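Local coordinates for kinesin-like protein (Caenorhabditis elegans, PDB 5X3E) that is a kinesin-6 motor, Zen4, that probably couples ATP hydrolysis to movement along microtubules, at residues Asn154-Phe162 with Ala306-Pro317. Residues are numbered along the deposited sequence; the frame is centred on the assembly and turned at random.
Sequences NNRVEKCIF and APRAYETKSVYP. With SO4 (sulfate ion), chain D; SO4 (sulfate ion), chain F.
Ile161 lays its aliphatic branches against the phenol ring of Tyr316, joining two parts of the kinesin motor domain: the loop that runs into strand 162-165, and the end of strand 296-307 with the loop after it. Two approaches define this overlap: Ile161 CG2 lies 3.5 Å from Tyr316 CZ, and Ile161 CD1 is equally close, 3.5 Å, to Tyr316 CE1. With CG1 anti to the carbonyl carbon (chi1 -62°), both arms of Ile161 reach the ring, and CG2 also meets Pro317 CD at 3.9 Å. The Tyr316 hydroxyl donates a hydrogen bond to the backbone oxygen of Arg173; a leucine in place of Tyr316 would probably deprive that carbonyl of this hydroxyl donor and leave Ile161 with less cover. Next along, Phe162 turns its ring edge to Ala306, whose CB lies in the ring plane, 3.5 Å from Phe162 CZ, while Pro317 CB lies obliquely 4.0 Å from Phe162 CZ. Val157 and Val315 extend the apolar surface, CG1 to CG1 at 4.1 Å, and both also touch Val214 of strand 213-225. At the polar end, Asn155 CB packs 3.7 Å from Val315 CG1. Asn155 ND2 hydrogen-bonds to the backbone oxygen of Met213, and the amide is turned 61° from the Arg308 guanidinium plane; a water in that guanidinium plane accepts from Arg308 NH1 and, at 3.0 Å, from Asn155 ND2.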
loop_
_atom_site.group_PDB
_atom_site.type_symbol
_atom_site.label_atom_id
_atom_site.label_comp_id
_atom_site.label_asym_id
_atom_site.label_seq_id
_atom_site.Cartn_x
_atom_site.Cartn_y
_atom_site.Cartn_z
ATOM N N ASN A 154 -0.004 -15.385 -14.644
ATOM C CA ASN A 154 -0.288 -15.964 -15.946
ATOM C C ASN A 154 -1.776 -15.832 -16.229
ATOM O O ASN A 154 -2.564 -15.443 -15.364
ATOM C CB ASN A 154 0.138 -17.437 -16.014
ATOM C CG ASN A 154 1.579 -17.642 -15.604
ATOM O OD1 ASN A 154 2.475 -16.943 -16.081
ATOM N ND2 ASN A 154 1.812 -18.594 -14.704
ATOM N N ASN A 155 -2.152 -16.149 -17.467
ATOM C CA ASN A 155 -3.553 -16.128 -17.891
ATOM C C ASN A 155 -4.180 -14.758 -17.651
ATOM O O ASN A 155 -5.346 -14.646 -17.266
ATOM C CB ASN A 155 -4.362 -17.218 -17.187
ATOM C CG ASN A 155 -3.854 -18.612 -17.490
ATOM O OD1 ASN A 155 -3.131 -18.824 -18.462
ATOM N ND2 ASN A 155 -4.250 -19.576 -16.664
ATOM N N ARG A 156 -3.401 -13.706 -17.874
ATOM C CA ARG A 156 -3.937 -12.353 -17.813
ATOM C C ARG A 156 -4.800 -12.120 -19.048
ATOM O O ARG A 156 -4.323 -12.265 -20.176
ATOM C CB ARG A 156 -2.805 -11.329 -17.772
ATOM C CG ARG A 156 -3.168 -10.017 -17.104
ATOM C CD ARG A 156 -2.214 -8.909 -17.508
ATOM N NE ARG A 156 -2.513 -8.485 -18.870
ATOM C CZ ARG A 156 -1.767 -8.735 -19.937
ATOM N NH1 ARG A 156 -0.631 -9.415 -19.830
ATOM N NH2 ARG A 156 -2.169 -8.296 -21.121
ATOM N N VAL A 157 -6.067 -11.780 -18.853
ATOM C CA VAL A 157 -6.951 -11.611 -20.002
ATOM C C VAL A 157 -6.956 -10.183 -20.521
ATOM O O VAL A 157 -6.447 -9.264 -19.873
ATOM C CB VAL A 157 -8.391 -12.048 -19.685
ATOM C CG1 VAL A 157 -8.481 -13.509 -19.778
ATOM C CG2 VAL A 157 -8.803 -11.580 -18.293
ATOM N N GLU A 158 -7.557 -9.995 -21.690
ATOM C CA GLU A 158 -7.747 -8.665 -22.232
ATOM C C GLU A 158 -8.715 -7.880 -21.352
ATOM O O GLU A 158 -9.411 -8.428 -20.480
ATOM C CB GLU A 158 -8.295 -8.742 -23.653
ATOM C CG GLU A 158 -7.432 -9.557 -24.605
ATOM C CD GLU A 158 -8.153 -9.910 -25.896
ATOM O OE1 GLU A 158 -9.390 -10.115 -25.873
ATOM O OE2 GLU A 158 -7.472 -9.962 -26.938
ATOM N N LYS A 159 -8.761 -6.577 -21.603
ATOM C CA LYS A 159 -9.570 -5.676 -20.807
ATOM C C LYS A 159 -11.054 -5.878 -21.091
ATOM O O LYS A 159 -11.453 -6.447 -22.113
ATOM C CB LYS A 159 -9.187 -4.225 -21.108
ATOM C CG LYS A 159 -7.800 -3.831 -20.635
ATOM C CD LYS A 159 -7.562 -2.367 -20.944
ATOM C CE LYS A 159 -6.215 -1.882 -20.454
ATOM N NZ LYS A 159 -6.024 -0.439 -20.770
ATOM N N CYS A 160 -11.869 -5.417 -20.143
ATOM C CA CYS A 160 -13.321 -5.355 -20.236
ATOM C C CYS A 160 -13.988 -6.723 -20.234
ATOM O O CYS A 160 -15.191 -6.815 -20.509
ATOM C CB CYS A 160 -13.769 -4.552 -21.463
ATOM S SG CYS A 160 -12.899 -2.970 -21.627
ATOM N N ILE A 161 -13.245 -7.788 -19.939
ATOM C CA ILE A 161 -13.877 -9.067 -19.637
ATOM C C ILE A 161 -14.384 -9.062 -18.198
ATOM O O ILE A 161 -15.593 -9.123 -17.943
ATOM C CB ILE A 161 -12.904 -10.232 -19.902
ATOM C CG1 ILE A 161 -12.515 -10.271 -21.381
ATOM C CG2 ILE A 161 -13.540 -11.557 -19.522
ATOM C CD1 ILE A 161 -11.258 -11.071 -21.667
ATOM N N PHE A 162 -13.465 -8.961 -17.241
ATOM C CA PHE A 162 -13.841 -8.531 -15.904
ATOM C C PHE A 162 -14.134 -7.038 -15.932
ATOM O O PHE A 162 -13.563 -6.294 -16.735
ATOM C CB PHE A 162 -12.718 -8.793 -14.902
ATOM C CG PHE A 162 -12.366 -10.241 -14.717
ATOM C CD1 PHE A 162 -13.094 -11.038 -13.850
ATOM C CD2 PHE A 162 -11.275 -10.793 -15.372
ATOM C CE1 PHE A 162 -12.756 -12.364 -13.658
ATOM C CE2 PHE A 162 -10.933 -12.113 -15.184
ATOM C CZ PHE A 162 -11.675 -12.901 -14.328
ATOM N N ALA A 306 -10.621 -15.606 -11.641
ATOM C CA ALA A 306 -11.790 -16.454 -11.844
ATOM C C ALA A 306 -11.334 -17.758 -12.479
ATOM O O ALA A 306 -10.334 -17.772 -13.208
ATOM C CB ALA A 306 -12.852 -15.781 -12.727
ATOM N N PRO A 307 -12.036 -18.861 -12.221
ATOM C CA PRO A 307 -11.635 -20.154 -12.790
ATOM C C PRO A 307 -11.568 -20.112 -14.310
ATOM O O PRO A 307 -12.481 -19.619 -14.976
ATOM C CB PRO A 307 -12.734 -21.106 -12.305
ATOM C CG PRO A 307 -13.245 -20.481 -11.061
ATOM C CD PRO A 307 -13.138 -18.996 -11.256
ATOM N N ARG A 308 -10.475 -20.643 -14.854
ATOM C CA ARG A 308 -10.304 -20.671 -16.298
ATOM C C ARG A 308 -11.309 -21.616 -16.940
ATOM O O ARG A 308 -11.577 -22.706 -16.430
ATOM C CB ARG A 308 -8.887 -21.098 -16.675
ATOM C CG ARG A 308 -8.677 -21.048 -18.172
ATOM C CD ARG A 308 -7.274 -21.386 -18.613
ATOM N NE ARG A 308 -7.183 -21.328 -20.069
ATOM C CZ ARG A 308 -6.117 -21.698 -20.769
ATOM N NH1 ARG A 308 -5.041 -22.157 -20.144
ATOM N NH2 ARG A 308 -6.133 -21.609 -22.092
ATOM N N ALA A 309 -11.868 -21.188 -18.068
ATOM C CA ALA A 309 -12.851 -21.991 -18.776
ATOM C C ALA A 309 -12.167 -23.045 -19.638
ATOM O O ALA A 309 -11.162 -22.774 -20.302
ATOM C CB ALA A 309 -13.741 -21.102 -19.642
ATOM N N TYR A 310 -12.704 -24.255 -19.607
ATOM C CA TYR A 310 -12.225 -25.320 -20.471
ATOM C C TYR A 310 -12.911 -25.233 -21.837
ATOM O O TYR A 310 -13.811 -24.419 -22.059
ATOM C CB TYR A 310 -12.470 -26.682 -19.822
ATOM C CG TYR A 310 -11.637 -26.922 -18.577
ATOM C CD1 TYR A 310 -10.326 -27.371 -18.670
ATOM C CD2 TYR A 310 -12.164 -26.696 -17.307
ATOM C CE1 TYR A 310 -9.559 -27.594 -17.538
ATOM C CE2 TYR A 310 -11.405 -26.914 -16.167
ATOM C CZ TYR A 310 -10.101 -27.362 -16.289
ATOM O OH TYR A 310 -9.334 -27.581 -15.162
ATOM N N GLU A 311 -12.438 -26.060 -22.769
ATOM C CA GLU A 311 -13.082 -26.266 -24.068
ATOM C C GLU A 311 -13.121 -24.996 -24.918
ATOM O O GLU A 311 -14.041 -24.803 -25.718
ATOM C CB GLU A 311 -14.487 -26.845 -23.891
ATOM C CG GLU A 311 -14.487 -28.077 -23.011
ATOM C CD GLU A 311 -15.857 -28.658 -22.823
ATOM O OE1 GLU A 311 -16.808 -28.134 -23.437
ATOM O OE2 GLU A 311 -15.982 -29.640 -22.065
ATOM N N THR A 312 -12.119 -24.132 -24.762
ATOM C CA THR A 312 -11.944 -22.962 -25.615
ATOM C C THR A 312 -10.462 -22.755 -25.898
ATOM O O THR A 312 -9.623 -22.916 -25.006
ATOM C CB THR A 312 -12.536 -21.692 -24.981
ATOM O OG1 THR A 312 -12.104 -20.545 -25.721
ATOM C CG2 THR A 312 -12.097 -21.542 -23.525
ATOM N N LYS A 313 -10.138 -22.418 -27.151
ATOM C CA LYS A 313 -8.752 -22.134 -27.510
ATOM C C LYS A 313 -8.244 -20.831 -26.912
ATOM O O LYS A 313 -7.050 -20.536 -27.027
ATOM C CB LYS A 313 -8.592 -22.070 -29.030
ATOM C CG LYS A 313 -8.432 -23.419 -29.704
ATOM C CD LYS A 313 -7.028 -23.971 -29.505
ATOM C CE LYS A 313 -6.974 -25.465 -29.779
ATOM N NZ LYS A 313 -7.923 -25.869 -30.845
ATOM N N SER A 314 -9.102 -20.051 -26.275
ATOM C CA SER A 314 -8.692 -18.773 -25.728
ATOM C C SER A 314 -8.465 -18.890 -24.226
ATOM O O SER A 314 -8.690 -19.935 -23.611
ATOM C CB SER A 314 -9.735 -17.696 -26.042
ATOM O OG SER A 314 -10.985 -18.008 -25.454
ATOM N N VAL A 315 -7.982 -17.801 -23.646
ATOM C CA VAL A 315 -7.818 -17.676 -22.206
ATOM C C VAL A 315 -8.989 -16.848 -21.706
ATOM O O VAL A 315 -9.051 -15.639 -21.943
ATOM C CB VAL A 315 -6.476 -17.028 -21.848
ATOM C CG1 VAL A 315 -6.314 -16.954 -20.337
ATOM C CG2 VAL A 315 -5.344 -17.798 -22.487
ATOM N N TYR A 316 -9.943 -17.497 -21.048
ATOM C CA TYR A 316 -11.182 -16.836 -20.678
ATOM C C TYR A 316 -11.698 -17.427 -19.380
ATOM O O TYR A 316 -11.509 -18.624 -19.129
ATOM C CB TYR A 316 -12.234 -16.975 -21.787
ATOM C CG TYR A 316 -13.130 -15.772 -21.901
ATOM C CD1 TYR A 316 -12.714 -14.642 -22.593
ATOM C CD2 TYR A 316 -14.393 -15.764 -21.322
ATOM C CE1 TYR A 316 -13.526 -13.534 -22.696
ATOM C CE2 TYR A 316 -15.215 -14.655 -21.422
ATOM C CZ TYR A 316 -14.771 -13.545 -22.112
ATOM O OH TYR A 316 -15.564 -12.435 -22.220
ATOM N N PRO A 317 -12.345 -16.628 -18.538
ATOM C CA PRO A 317 -12.937 -17.166 -17.312
ATOM C C PRO A 317 -14.260 -17.862 -17.587
ATOM O O PRO A 317 -14.913 -17.645 -18.610
ATOM C CB PRO A 317 -13.157 -15.914 -16.455
ATOM C CG PRO A 317 -13.409 -14.840 -17.465
ATOM C CD PRO A 317 -12.476 -15.161 -18.610
HETATM S S SO4 D . -11.265 -26.058 -27.966
HETATM O O1 SO4 D . -10.168 -25.588 -28.795
HETATM O O2 SO4 D . -11.434 -27.472 -28.265
HETATM O O3 SO4 D . -12.512 -25.362 -28.241
HETATM O O4 SO4 D . -10.911 -25.879 -26.569
HETATM S S SO4 F . -6.106 -5.144 -23.794
HETATM O O1 SO4 F . -6.100 -5.253 -25.247
HETATM O O2 SO4 F . -4.996 -5.904 -23.229
HETATM O O3 SO4 F . -5.978 -3.734 -23.431
HETATM O O4 SO4 F . -7.361 -5.687 -23.288
HETATM O O HOH W 1 -4.091 -22.403 -17.796
#